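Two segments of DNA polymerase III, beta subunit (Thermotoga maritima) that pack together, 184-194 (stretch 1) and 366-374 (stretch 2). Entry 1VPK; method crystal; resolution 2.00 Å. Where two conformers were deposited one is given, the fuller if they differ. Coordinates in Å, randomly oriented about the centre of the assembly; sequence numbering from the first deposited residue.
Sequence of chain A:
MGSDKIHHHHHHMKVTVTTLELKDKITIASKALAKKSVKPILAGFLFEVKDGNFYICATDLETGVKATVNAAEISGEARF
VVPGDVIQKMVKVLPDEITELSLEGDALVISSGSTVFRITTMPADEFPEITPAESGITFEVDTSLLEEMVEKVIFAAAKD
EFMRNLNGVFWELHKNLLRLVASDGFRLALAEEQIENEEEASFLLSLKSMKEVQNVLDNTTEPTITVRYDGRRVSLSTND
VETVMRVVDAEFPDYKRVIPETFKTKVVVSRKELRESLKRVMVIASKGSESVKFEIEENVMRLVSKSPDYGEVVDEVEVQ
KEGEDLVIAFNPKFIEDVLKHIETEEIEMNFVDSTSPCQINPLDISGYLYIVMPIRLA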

# COMPACT_ATOMS: atom_id res chain seq x y z
N ASP A 184 18.37 16.72 -7.04
CA ASP A 184 18.05 16.09 -8.28
C ASP A 184 18.00 17.08 -9.43
O ASP A 184 17.46 16.77 -10.51
CB ASP A 184 16.75 15.31 -8.16
CG ASP A 184 15.52 16.20 -7.98
OD1 ASP A 184 15.60 17.47 -7.93
OD2 ASP A 184 14.44 15.58 -7.85
N GLY A 185 18.53 18.28 -9.20
CA GLY A 185 18.50 19.34 -10.22
C GLY A 185 17.26 20.22 -10.19
O GLY A 185 17.27 21.34 -10.71
N PHE A 186 16.17 19.72 -9.61
CA PHE A 186 14.96 20.51 -9.45
C PHE A 186 14.82 21.01 -8.01
O PHE A 186 14.21 22.04 -7.75
CB PHE A 186 13.73 19.68 -9.79
CG PHE A 186 13.62 19.28 -11.25
CD1 PHE A 186 13.34 20.22 -12.22
CD2 PHE A 186 13.73 17.95 -11.63
CE1 PHE A 186 13.19 19.82 -13.57
CE2 PHE A 186 13.58 17.56 -12.95
CZ PHE A 186 13.31 18.49 -13.91
N ARG A 187 15.32 20.23 -7.07
CA ARG A 187 15.23 20.58 -5.66
C ARG A 187 16.43 20.01 -4.92
O ARG A 187 17.17 19.19 -5.46
CB ARG A 187 13.88 20.13 -5.04
CG ARG A 187 13.28 18.79 -5.50
CD ARG A 187 13.97 17.62 -4.84
NE ARG A 187 13.44 16.34 -5.31
CZ ARG A 187 12.30 15.79 -4.93
NH1 ARG A 187 11.95 14.61 -5.41
NH2 ARG A 187 11.51 16.37 -4.06
N LEU A 188 16.62 20.48 -3.70
CA LEU A 188 17.79 20.20 -2.92
C LEU A 188 17.40 20.20 -1.45
O LEU A 188 16.55 20.98 -1.01
CB LEU A 188 18.85 21.26 -3.21
CG LEU A 188 20.12 21.27 -2.34
CD1 LEU A 188 21.29 21.83 -3.13
CD2 LEU A 188 19.91 22.13 -1.11
N ALA A 189 18.02 19.29 -0.72
CA ALA A 189 17.87 19.18 0.72
C ALA A 189 19.25 19.28 1.35
O ALA A 189 20.20 18.67 0.86
CB ALA A 189 17.23 17.84 1.10
N LEU A 190 19.33 20.02 2.46
CA LEU A 190 20.57 20.16 3.17
C LEU A 190 20.35 20.02 4.67
O LEU A 190 19.45 20.64 5.19
CB LEU A 190 21.13 21.54 2.86
CG LEU A 190 22.50 21.93 3.40
CD1 LEU A 190 23.06 23.03 2.48
CD2 LEU A 190 22.43 22.45 4.85
N ALA A 191 21.24 19.28 5.34
CA ALA A 191 21.19 19.07 6.79
C ALA A 191 22.62 19.27 7.32
O ALA A 191 23.59 18.76 6.72
CB ALA A 191 20.70 17.62 7.12
N GLU A 192 22.75 19.98 8.43
CA GLU A 192 24.05 20.23 9.04
C GLU A 192 23.94 20.13 10.57
O GLU A 192 23.01 20.69 11.17
CB GLU A 192 24.52 21.61 8.63
CG GLU A 192 25.85 22.05 9.16
CD GLU A 192 26.23 23.41 8.61
OE1 GLU A 192 26.72 23.44 7.46
OE2 GLU A 192 26.03 24.42 9.31
N GLU A 193 24.90 19.45 11.20
CA GLU A 193 24.88 19.33 12.66
C GLU A 193 26.29 19.36 13.20
O GLU A 193 27.25 18.82 12.59
CB GLU A 193 24.27 17.98 13.08
CG GLU A 193 22.78 17.81 12.77
CD GLU A 193 21.89 18.50 13.76
OE1 GLU A 193 22.43 19.04 14.74
OE2 GLU A 193 20.66 18.48 13.56
N GLN A 194 26.39 19.91 14.39
CA GLN A 194 27.60 19.87 15.15
C GLN A 194 27.86 18.44 15.59
O GLN A 194 26.96 17.73 16.06
CB GLN A 194 27.50 20.80 16.35
CG GLN A 194 28.81 20.91 17.07
CD GLN A 194 28.87 21.98 18.10
OE1 GLN A 194 28.21 23.03 18.00
NE2 GLN A 194 29.73 21.75 19.09
N SER A 366 17.72 26.11 12.94
CA SER A 366 18.84 26.15 12.04
C SER A 366 19.26 24.69 11.74
O SER A 366 18.89 23.73 12.45
CB SER A 366 20.01 26.92 12.64
OG SER A 366 20.15 26.57 14.00
N GLY A 367 20.03 24.55 10.68
CA GLY A 367 20.66 23.29 10.39
C GLY A 367 20.01 22.49 9.29
O GLY A 367 20.63 21.55 8.78
N TYR A 368 18.79 22.89 8.90
CA TYR A 368 17.99 22.20 7.89
C TYR A 368 17.38 23.16 6.89
O TYR A 368 16.72 24.13 7.29
CB TYR A 368 16.90 21.35 8.56
CG TYR A 368 17.52 20.25 9.38
CD1 TYR A 368 17.90 20.46 10.71
CD2 TYR A 368 17.82 19.02 8.81
CE1 TYR A 368 18.51 19.47 11.45
CE2 TYR A 368 18.43 18.02 9.54
CZ TYR A 368 18.78 18.25 10.86
OH TYR A 368 19.37 17.26 11.57
N LEU A 369 17.58 22.91 5.59
CA LEU A 369 16.98 23.77 4.58
C LEU A 369 16.78 23.06 3.25
O LEU A 369 17.49 22.09 2.90
CB LEU A 369 17.77 25.06 4.38
CG LEU A 369 19.05 25.09 3.57
CD1 LEU A 369 18.81 25.09 2.07
CD2 LEU A 369 19.79 26.31 3.94
N TYR A 370 15.78 23.54 2.54
CA TYR A 370 15.32 22.95 1.29
C TYR A 370 15.23 24.01 0.24
O TYR A 370 14.82 25.08 0.54
CB TYR A 370 13.95 22.25 1.47
CG TYR A 370 14.08 21.21 2.54
CD1 TYR A 370 14.53 19.93 2.22
CD2 TYR A 370 13.83 21.51 3.88
CE1 TYR A 370 14.70 18.95 3.24
CE2 TYR A 370 13.98 20.53 4.89
CZ TYR A 370 14.43 19.28 4.56
OH TYR A 370 14.58 18.32 5.51
N ILE A 371 15.59 23.67 -0.99
CA ILE A 371 15.49 24.59 -2.15
C ILE A 371 14.60 23.88 -3.19
O ILE A 371 14.73 22.64 -3.41
CB ILE A 371 16.89 24.86 -2.79
CG1 ILE A 371 17.88 25.44 -1.76
CG2 ILE A 371 16.75 25.75 -4.04
CD1 ILE A 371 17.59 26.83 -1.37
N VAL A 372 13.63 24.62 -3.74
CA VAL A 372 12.82 24.16 -4.87
C VAL A 372 12.92 25.22 -5.98
O VAL A 372 12.78 26.41 -5.73
CB VAL A 372 11.33 23.92 -4.47
CG1 VAL A 372 10.58 23.21 -5.59
CG2 VAL A 372 11.23 23.04 -3.22
N MET A 373 13.20 24.79 -7.20
CA MET A 373 13.30 25.67 -8.34
C MET A 373 11.88 25.88 -8.86
O MET A 373 11.08 24.95 -8.80
CB MET A 373 14.13 24.99 -9.44
CG MET A 373 15.55 24.57 -8.99
SD MET A 373 16.63 25.93 -8.45
CE MET A 373 16.38 27.05 -9.85
N PRO A 374 11.57 27.08 -9.37
CA PRO A 374 10.25 27.33 -9.87
C PRO A 374 10.06 26.84 -11.28
O PRO A 374 11.02 26.49 -11.94
CB PRO A 374 10.14 28.85 -9.85
CG PRO A 374 11.48 29.34 -9.99
CD PRO A 374 12.44 28.26 -9.51

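Two antiparallel strands, far apart in sequence, join here as sheet neighbours, with a backbone ladder supplying the register and a different set of side chains packing on each face. Their axes come within 4.6 Å and run at 173°, and the pairing buries 647 Å² summed over both sides.

The ladder follows the usual alternation. At the pair Leu-188 and Ile-371, each N donates to the other's O at 2.9 Å; at the next such pair, Leu-190 N reaches Leu-369 O at 2.8 Å and Leu-369 N returns to Leu-190 O at 3.0 Å. Beyond the bridged pairs the ladder gains one bond at each end, Met-373 N to Phe-186 O (3.0 Å) and Glu-192 N to Gly-367 O (2.7 Å).

Hydrogen-bonded pairs put leucine and isoleucine on one face, where branched aliphatic chains pack side by side over the backbone ladder: Leu-188 CD2 lies 3.9 Å from Ile-371 CG1, and Leu-190 CB 4.2 Å from Leu-369 CG. On the opposite face two of the three pairs set small against large. Ala-189 CB meets Tyr-370 CE1 at 3.5 Å and Ala-191 CB meets Tyr-368 CE2 at 3.3 Å, so each methyl leaves room for a tyrosine ring from the partner strand. The third pair sets Arg-187 beside Val-372. The Tyr-368 ring ends in a polar clasp, its OH donating to Glu-193 OE2 at 2.7 Å, near the ring plane.

Glycine suits position 367: at the backbone angles of Gly-367, a CB would jam against the preceding carbonyl and clash with Glu-192 O.

Before the first strand, Asp-184 braces the turn. Its OD1 accepts from the N atoms of Phe-186 and Arg-187, both at 2.9 Å, while OD2 forms a salt bridge with Arg-187 NE at 2.8 Å, which engages the buried arginine's charge as its end leads away from the partner strand.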